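Local coordinates for dihydrodipicolinate reductase N-terminus domain-containing protein (Mycobacterium smegmatis, PDB 6IAQ), which is an amine dehydrogenase that binds NADP and probably catalyses the asymmetric reductive amination of ketones to amines, at residues A[24-29]-A[312-317]; A[64-69]-A[93-98]; A[148-153]-A[212-217]. All coordinates share one frame; numbering follows the deposited sequence.

Contact 1 (A[24-29]-A[312-317])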
loop_
_atom_site.group_PDB
_atom_site.type_symbol
_atom_site.label_atom_id
_atom_site.label_comp_id
_atom_site.label_asym_id
_atom_site.label_seq_id
_atom_site.Cartn_x
_atom_site.Cartn_y
_atom_site.Cartn_z
ATOM N N GLY A 24 -23.063 4.453 11.768
ATOM C CA GLY A 24 -23.427 5.475 10.777
ATOM C C GLY A 24 -22.849 5.138 9.408
ATOM O O GLY A 24 -23.566 5.340 8.392
ATOM N N MET A 25 -21.609 4.631 9.364
ATOM C CA MET A 25 -20.960 4.229 8.091
ATOM C C MET A 25 -21.688 2.993 7.537
ATOM O O MET A 25 -21.864 2.932 6.331
ATOM C CB MET A 25 -19.476 3.902 8.278
ATOM C CG MET A 25 -18.615 5.103 8.619
ATOM S SD MET A 25 -16.933 4.608 9.063
ATOM C CE MET A 25 -16.227 6.228 9.308
ATOM N N LEU A 26 -22.081 2.033 8.373
ATOM C CA LEU A 26 -22.822 0.821 7.914
ATOM C C LEU A 26 -24.102 1.287 7.195
ATOM O O LEU A 26 -24.371 0.836 6.069
ATOM C CB LEU A 26 -23.175 -0.097 9.088
ATOM C CG LEU A 26 -22.024 -0.817 9.782
ATOM C CD1 LEU A 26 -22.524 -1.565 11.012
ATOM C CD2 LEU A 26 -21.307 -1.763 8.851
ATOM N N LEU A 27 -24.846 2.202 7.796
ATOM C CA LEU A 27 -26.108 2.730 7.214
ATOM C C LEU A 27 -25.806 3.420 5.871
ATOM O O LEU A 27 -26.500 3.119 4.897
ATOM C CB LEU A 27 -26.759 3.673 8.227
ATOM C CG LEU A 27 -27.211 3.007 9.526
ATOM C CD1 LEU A 27 -27.714 4.045 10.506
ATOM C CD2 LEU A 27 -28.293 1.986 9.247
ATOM N N ASP A 28 -24.755 4.239 5.790
ATOM C CA ASP A 28 -24.310 4.908 4.537
ATOM C C ASP A 28 -24.000 3.876 3.441
ATOM O O ASP A 28 -24.207 4.219 2.282
ATOM C CB ASP A 28 -23.091 5.804 4.761
ATOM C CG ASP A 28 -23.411 7.075 5.542
ATOM O OD1 ASP A 28 -24.612 7.325 5.778
ATOM O OD2 ASP A 28 -22.464 7.815 5.927
ATOM N N LYS A 29 -23.488 2.691 3.768
ATOM C CA LYS A 29 -23.136 1.648 2.765
ATOM C C LYS A 29 -24.387 0.850 2.362
ATOM O O LYS A 29 -24.257 -0.034 1.446
ATOM C CB LYS A 29 -22.092 0.664 3.302
ATOM C CG LYS A 29 -20.734 1.242 3.667
ATOM C CD LYS A 29 -19.967 1.726 2.485
ATOM C CE LYS A 29 -18.564 2.220 2.770
ATOM N NZ LYS A 29 -18.273 3.464 2.007
ATOM N N ASN A 312 -15.003 -1.367 5.561
ATOM C CA ASN A 312 -14.619 -1.692 4.160
ATOM C C ASN A 312 -14.139 -3.147 4.132
ATOM O O ASN A 312 -14.157 -3.745 3.030
ATOM C CB ASN A 312 -13.606 -0.694 3.594
ATOM C CG ASN A 312 -14.155 0.719 3.452
ATOM O OD1 ASN A 312 -15.370 0.938 3.497
ATOM N ND2 ASN A 312 -13.270 1.699 3.288
ATOM N N ARG A 313 -13.799 -3.737 5.290
ATOM C CA ARG A 313 -13.412 -5.171 5.364
ATOM C C ARG A 313 -14.636 -6.113 5.369
ATOM O O ARG A 313 -14.455 -7.319 5.140
ATOM C CB ARG A 313 -12.560 -5.470 6.601
ATOM C CG ARG A 313 -11.071 -5.175 6.484
ATOM C CD ARG A 313 -10.443 -5.840 5.280
ATOM N NE ARG A 313 -9.002 -5.694 5.235
ATOM C CZ ARG A 313 -8.249 -6.031 4.181
ATOM N NH1 ARG A 313 -8.797 -6.540 3.068
ATOM N NH2 ARG A 313 -6.943 -5.863 4.249
ATOM N N ILE A 314 -15.843 -5.637 5.630
ATOM C CA ILE A 314 -16.994 -6.552 5.897
ATOM C C ILE A 314 -17.227 -7.460 4.685
ATOM O O ILE A 314 -17.367 -8.673 4.863
ATOM C CB ILE A 314 -18.253 -5.784 6.344
ATOM C CG1 ILE A 314 -18.113 -5.311 7.798
ATOM C CG2 ILE A 314 -19.507 -6.637 6.158
ATOM C CD1 ILE A 314 -19.109 -4.259 8.178
ATOM N N PRO A 315 -17.273 -6.968 3.427
ATOM C CA PRO A 315 -17.469 -7.871 2.284
ATOM C C PRO A 315 -16.350 -8.915 2.159
ATOM O O PRO A 315 -16.644 -10.043 1.770
ATOM C CB PRO A 315 -17.502 -6.967 1.048
ATOM C CG PRO A 315 -17.871 -5.600 1.601
ATOM C CD PRO A 315 -17.330 -5.563 3.022
ATOM N N ASP A 316 -15.109 -8.525 2.481
ATOM C CA ASP A 316 -13.929 -9.413 2.407
ATOM C C ASP A 316 -14.116 -10.533 3.402
ATOM O O ASP A 316 -13.844 -11.670 3.034
ATOM C CB ASP A 316 -12.615 -8.671 2.657
ATOM C CG ASP A 316 -12.313 -7.572 1.651
ATOM O OD1 ASP A 316 -12.934 -7.605 0.545
ATOM O OD2 ASP A 316 -11.486 -6.689 1.988
ATOM N N VAL A 317 -14.578 -10.214 4.623
ATOM C CA VAL A 317 -14.628 -11.193 5.740
ATOM C C VAL A 317 -15.792 -12.153 5.453
ATOM O O VAL A 317 -15.607 -13.357 5.627
ATOM C CB VAL A 317 -14.718 -10.474 7.104
ATOM C CG1 VAL A 317 -15.111 -11.408 8.230
ATOM C CG2 VAL A 317 -13.389 -9.790 7.438
HETATM O O HOH W 1 -15.170 2.682 1.074
#
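Leu26 is the first residue of 24-29 to touch 312-317. Its CD2 methyl meets CD1 of Ile314 at 3.4 Å, which is short for two methyl carbons. The two side chains cross at about a right angle. Segment 24-29 belongs to the C-terminal part of helix 17-28. In this Rossmann-type domain that helix lies in the crossover from strand 9-13 to strand 32-37. Ile314, on helix 314-319, also packs on Ile77 and Val79 of strand 77-80. The contact therefore lies on one face of the parallel sheet. Lys29 comes last. Its chain bends at chi2 (-68°) and again at chi4. Lys29 CE lies 3.5 Å from Asn312 OD1, and these two side chains also cross at about a right angle. A water makes a weak bond to Lys29 NZ (3.3 Å) and lies 3.0 Å from Asn312 OD1, where any bond is also weak. The stronger partners of both groups lie elsewhere. Lys29 NZ bonds to Arg336 O. Asn312 ND2 donates to Gly154 O and Ala156 O of the second subunit, whose His157 also packs against Met25, Asp28 and Lys29.

Contact 2 (A[64-69]-A[93-98])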
loop_
_atom_site.group_PDB
_atom_site.type_symbol
_atom_site.label_atom_id
_atom_site.label_comp_id
_atom_site.label_asym_id
_atom_site.label_seq_id
_atom_site.Cartn_x
_atom_site.Cartn_y
_atom_site.Cartn_z
ATOM N N ASP A 64 -28.546 -6.738 26.062
ATOM C CA ASP A 64 -27.349 -7.047 26.885
ATOM C C ASP A 64 -27.028 -8.523 26.764
ATOM O O ASP A 64 -26.169 -8.969 27.505
ATOM C CB ASP A 64 -27.538 -6.642 28.348
ATOM C CG ASP A 64 -28.763 -7.278 29.006
ATOM O OD1 ASP A 64 -29.425 -8.114 28.360
ATOM O OD2 ASP A 64 -29.099 -6.878 30.136
ATOM N N ASP A 65 -27.646 -9.229 25.817
ATOM C CA ASP A 65 -27.538 -10.704 25.713
ATOM C C ASP A 65 -27.105 -11.060 24.285
ATOM O O ASP A 65 -28.005 -11.193 23.414
ATOM C CB ASP A 65 -28.867 -11.353 26.108
ATOM C CG ASP A 65 -28.790 -12.848 26.318
ATOM O OD1 ASP A 65 -27.871 -13.500 25.736
ATOM O OD2 ASP A 65 -29.685 -13.359 27.040
ATOM N N ALA A 66 -25.797 -11.199 24.060
ATOM C CA ALA A 66 -25.220 -11.428 22.708
ATOM C C ALA A 66 -25.826 -12.696 22.065
ATOM O O ALA A 66 -26.246 -12.640 20.884
ATOM C CB ALA A 66 -23.709 -11.510 22.787
ATOM N N ALA A 67 -25.810 -13.813 22.786
ATOM C CA ALA A 67 -26.280 -15.131 22.270
ATOM C C ALA A 67 -27.752 -14.994 21.844
ATOM O O ALA A 67 -28.109 -15.440 20.742
ATOM C CB ALA A 67 -26.069 -16.201 23.294
ATOM N N GLU A 68 -28.566 -14.311 22.638
ATOM C CA GLU A 68 -30.010 -14.111 22.352
ATOM C C GLU A 68 -30.163 -13.289 21.064
ATOM O O GLU A 68 -31.010 -13.638 20.212
ATOM C CB GLU A 68 -30.706 -13.470 23.551
ATOM C CG GLU A 68 -32.191 -13.265 23.346
ATOM C CD GLU A 68 -32.954 -13.006 24.631
ATOM O OE1 GLU A 68 -32.866 -11.876 25.145
ATOM O OE2 GLU A 68 -33.600 -13.953 25.137
ATOM N N VAL A 69 -29.387 -12.222 20.909
ATOM C CA VAL A 69 -29.467 -11.366 19.689
ATOM C C VAL A 69 -29.099 -12.218 18.461
ATOM O O VAL A 69 -29.800 -12.098 17.439
ATOM C CB VAL A 69 -28.577 -10.125 19.811
ATOM C CG1 VAL A 69 -28.433 -9.386 18.496
ATOM C CG2 VAL A 69 -29.111 -9.199 20.871
ATOM N N LEU A 93 -15.941 -13.616 20.869
ATOM C CA LEU A 93 -15.611 -14.334 19.611
ATOM C C LEU A 93 -16.166 -15.775 19.694
ATOM O O LEU A 93 -16.599 -16.283 18.632
ATOM C CB LEU A 93 -14.097 -14.280 19.354
ATOM C CG LEU A 93 -13.536 -12.888 19.020
ATOM C CD1 LEU A 93 -12.021 -12.842 19.013
ATOM C CD2 LEU A 93 -14.041 -12.428 17.680
ATOM N N ARG A 94 -16.177 -16.401 20.885
ATOM C CA ARG A 94 -16.784 -17.750 21.086
ATOM C C ARG A 94 -18.279 -17.699 20.728
ATOM O O ARG A 94 -18.761 -18.578 19.984
ATOM C CB ARG A 94 -16.621 -18.275 22.508
ATOM C CG ARG A 94 -15.163 -18.471 22.911
ATOM C CD ARG A 94 -14.772 -19.683 23.747
ATOM N NE ARG A 94 -14.381 -19.260 25.077
ATOM C CZ ARG A 94 -13.236 -19.558 25.699
ATOM N NH1 ARG A 94 -12.306 -20.305 25.126
ATOM N NH2 ARG A 94 -12.989 -19.029 26.880
ATOM N N ILE A 95 -18.995 -16.704 21.248
ATOM C CA ILE A 95 -20.451 -16.546 21.009
ATOM C C ILE A 95 -20.693 -16.404 19.484
ATOM O O ILE A 95 -21.645 -17.048 18.939
ATOM C CB ILE A 95 -20.998 -15.372 21.850
ATOM C CG1 ILE A 95 -20.994 -15.710 23.345
ATOM C CG2 ILE A 95 -22.374 -14.907 21.361
ATOM C CD1 ILE A 95 -21.175 -14.516 24.254
ATOM N N CYS A 96 -19.876 -15.621 18.772
ATOM C CA CYS A 96 -20.051 -15.412 17.307
ATOM C C CYS A 96 -19.814 -16.733 16.561
ATOM O O CYS A 96 -20.705 -17.164 15.768
ATOM C CB CYS A 96 -19.135 -14.306 16.798
ATOM S SG CYS A 96 -19.699 -12.682 17.350
ATOM N N ALA A 97 -18.677 -17.373 16.825
ATOM C CA ALA A 97 -18.239 -18.594 16.122
ATOM C C ALA A 97 -19.202 -19.753 16.433
ATOM O O ALA A 97 -19.531 -20.518 15.489
ATOM C CB ALA A 97 -16.826 -18.920 16.532
ATOM N N GLU A 98 -19.651 -19.888 17.694
ATOM C CA GLU A 98 -20.620 -20.938 18.101
ATOM C C GLU A 98 -21.873 -20.860 17.226
ATOM O O GLU A 98 -22.405 -21.906 16.833
ATOM C CB GLU A 98 -21.055 -20.798 19.561
ATOM C CG GLU A 98 -21.321 -22.162 20.191
ATOM C CD GLU A 98 -20.090 -22.716 20.879
ATOM O OE1 GLU A 98 -19.405 -21.906 21.521
ATOM O OE2 GLU A 98 -19.817 -23.923 20.766
#
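Ile95 meets Ala66 and Ala67, none of which carries a flat side chain. The flat group to note is the carboxylate of Asp65, just before Ala66. Glu68 N meets Asp65 OD1 at 3.3 Å, from above the carboxylate plane and 66° out of it. This is an N-cap bond. It gives a partner to an amide N-H of the first turn of helix 66-73. Val69 N adds a backbone bond to Asp65 O, and the turn begins in regular form.

Across the contact the bonding is purely van der Waals. Ile95 presents its CG2 branch, which stands anti to the backbone N, with CG1 beside that N (chi1 -69°). CG2 reaches Ala66 CB at 3.9 Å. It is also 3.9 Å from Ala67 N, so the methyl rests on the backbone as well as on side chains. Ala67 CB is a looser neighbour, 4.4 Å from CG2 of Ile95. The second branch takes part too: Ile95 CD1 lies 4.2 Å from Ala66 CB. The small alanines let the backbones come close, with Ala67 CA and Ile95 CA 6.1 Å apart.

The side chain of Ala66 is about 6 Å from the bound NADP. Tyr13 of strand 9-13 lies beneath, touching Ala66, Ile95 and Cys96. Cys96 also packs on Ala78 and Ile80 of strand 77-80. On the far side, helix 86-98 packs against helix 118-130 through Leu124 and Leu127. Helices 66-73 and 86-98 are thus neighbours on one face of the Rossmann sheet, in the connections that lead into and out of strand 77-80.

Contact 3 (A[148-153]-A[212-217])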
loop_
_atom_site.group_PDB
_atom_site.type_symbol
_atom_site.label_atom_id
_atom_site.label_comp_id
_atom_site.label_asym_id
_atom_site.label_seq_id
_atom_site.Cartn_x
_atom_site.Cartn_y
_atom_site.Cartn_z
ATOM N N MET A 148 0.326 -1.579 4.028
ATOM C CA MET A 148 1.050 -0.501 3.309
ATOM C C MET A 148 2.553 -0.628 3.583
ATOM O O MET A 148 3.369 -0.280 2.692
ATOM C CB MET A 148 0.597 0.895 3.765
ATOM C CG MET A 148 1.122 1.981 2.819
ATOM S SD MET A 148 0.356 3.550 3.211
ATOM C CE MET A 148 -1.131 3.350 2.241
ATOM N N ILE A 149 2.918 -1.118 4.763
ATOM C CA ILE A 149 4.337 -1.314 5.126
ATOM C C ILE A 149 4.909 -2.502 4.345
ATOM O O ILE A 149 6.018 -2.366 3.771
ATOM C CB ILE A 149 4.541 -1.445 6.641
ATOM C CG1 ILE A 149 3.946 -0.270 7.410
ATOM C CG2 ILE A 149 6.016 -1.617 6.963
ATOM C CD1 ILE A 149 4.251 1.112 6.821
ATOM N N ALA A 150 4.189 -3.615 4.272
ATOM C CA ALA A 150 4.608 -4.762 3.439
ATOM C C ALA A 150 4.729 -4.328 1.969
ATOM O O ALA A 150 5.667 -4.774 1.284
ATOM C CB ALA A 150 3.653 -5.915 3.612
ATOM N N LEU A 151 3.804 -3.503 1.473
ATOM C CA LEU A 151 3.866 -3.003 0.079
ATOM C C LEU A 151 5.155 -2.173 -0.111
ATOM O O LEU A 151 5.851 -2.362 -1.121
ATOM C CB LEU A 151 2.598 -2.205 -0.223
ATOM C CG LEU A 151 2.524 -1.569 -1.615
ATOM C CD1 LEU A 151 2.702 -2.584 -2.725
ATOM C CD2 LEU A 151 1.198 -0.844 -1.812
ATOM N N LEU A 152 5.455 -1.264 0.813
ATOM C CA LEU A 152 6.680 -0.430 0.743
ATOM C C LEU A 152 7.912 -1.346 0.717
ATOM O O LEU A 152 8.835 -1.086 -0.083
ATOM C CB LEU A 152 6.743 0.521 1.930
ATOM C CG LEU A 152 7.921 1.487 1.930
ATOM C CD1 LEU A 152 7.695 2.536 0.851
ATOM C CD2 LEU A 152 8.108 2.124 3.287
ATOM N N MET A 153 7.924 -2.381 1.571
ATOM C CA MET A 153 9.001 -3.418 1.614
ATOM C C MET A 153 9.176 -4.079 0.239
ATOM O O MET A 153 10.311 -4.440 -0.137
ATOM C CB MET A 153 8.698 -4.470 2.686
ATOM C CG MET A 153 8.841 -3.934 4.099
ATOM S SD MET A 153 8.163 -5.123 5.304
ATOM C CE MET A 153 9.233 -6.526 4.974
ATOM N N VAL A 212 6.501 -10.025 9.904
ATOM C CA VAL A 212 7.475 -11.157 9.871
ATOM C C VAL A 212 6.841 -12.353 9.156
ATOM O O VAL A 212 7.490 -12.906 8.236
ATOM C CB VAL A 212 7.964 -11.486 11.285
ATOM C CG1 VAL A 212 8.680 -12.828 11.357
ATOM C CG2 VAL A 212 8.848 -10.362 11.825
ATOM N N ALA A 213 5.616 -12.732 9.533
ATOM C CA ALA A 213 4.907 -13.886 8.941
ATOM C C ALA A 213 4.617 -13.596 7.464
ATOM O O ALA A 213 4.837 -14.500 6.618
ATOM C CB ALA A 213 3.642 -14.179 9.710
ATOM N N ASP A 214 4.142 -12.388 7.140
ATOM C CA ASP A 214 3.835 -12.032 5.727
ATOM C C ASP A 214 5.118 -12.118 4.876
ATOM O O ASP A 214 5.042 -12.487 3.707
ATOM C CB ASP A 214 3.186 -10.654 5.603
ATOM C CG ASP A 214 2.904 -10.284 4.163
ATOM O OD1 ASP A 214 1.940 -10.821 3.583
ATOM O OD2 ASP A 214 3.686 -9.504 3.627
ATOM N N THR A 215 6.264 -11.761 5.428
ATOM C CA THR A 215 7.531 -11.742 4.661
ATOM C C THR A 215 8.088 -13.171 4.563
ATOM O O THR A 215 8.994 -13.391 3.751
ATOM C CB THR A 215 8.524 -10.740 5.258
ATOM O OG1 THR A 215 7.804 -9.513 5.482
ATOM C CG2 THR A 215 9.701 -10.495 4.334
ATOM N N GLY A 216 7.564 -14.100 5.364
ATOM C CA GLY A 216 7.979 -15.517 5.372
ATOM C C GLY A 216 9.317 -15.686 6.062
ATOM O O GLY A 216 10.069 -16.574 5.641
ATOM N N LEU A 217 9.624 -14.878 7.078
ATOM C CA LEU A 217 10.942 -14.915 7.775
ATOM C C LEU A 217 10.816 -15.683 9.094
ATOM O O LEU A 217 9.684 -16.044 9.467
ATOM C CB LEU A 217 11.449 -13.496 8.035
ATOM C CG LEU A 217 11.495 -12.570 6.812
ATOM C CD1 LEU A 217 11.955 -11.172 7.200
ATOM C CD2 LEU A 217 12.416 -13.133 5.741
#
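Met153 and Thr215 make one of the two meetings here, and Ala150 and Asp214 make the other. The methyl CE of Met153 lies 3.3 Å from Thr215 OG1 and 4.0 Å from Thr215 CG2. It therefore touches both branches of the threonine, and the two side chains cross at about a right angle. Met153 is extended to its sulfur and bends only at chi3 (61°), which turns CE to the threonine. Ala150 CB lies 3.6 Å from Asp214 OD2, a methyl beside a carboxylate oxygen. Asp214 CG stands anti to the backbone N (chi1 179°), which carries the carboxylate out to Ala150 and the subunit interface.

In the second shell, Thr215 OG1 is hydrogen-bonded to Leu211 O, one turn back in its own helix. The Asp214 carboxylate is gripped by two arginines of the second subunit: OD2 by Arg332 and OD1 by Arg334. Arg332 of that subunit also packs on Ala150.

Helix 203-215 ends in a Schellman motif at Gly216, whose phi is positive (75°). Leu217 N bonds to Val212 O at 3.1 Å, and Gly216 N to Ala213 O at 3.0 Å.

Below, Met153, Val212 and Leu217 share Phe266 of strand 265-273, and Met153 also meets Ile287. Two helices packed side by side on a mixed, largely antiparallel sheet give an alpha+beta layer, here at the subunit interface.

Contact 1 is fully buried, while contacts 2 and 3 are only partly so. Contacts 1 and 2 both belong to the Rossmann sheet but lie on its opposite faces: contact 1 packs on strand 77-80 and contact 2 on strand 9-13. Contact 2 stays within the N-terminal Rossmann part and near the cofactor. Contact 1 joins that part to a helix from late in the chain. Contact 3 serves the mixed sheet instead, about 34 Å from contact 2 between centres. The chemistry follows the place. Contact 2 is apolar at the interface of its helices. Contacts 1 and 3 mix methyl groups with polar atoms, and in both a polar side chain finds its stronger partner on the second subunit.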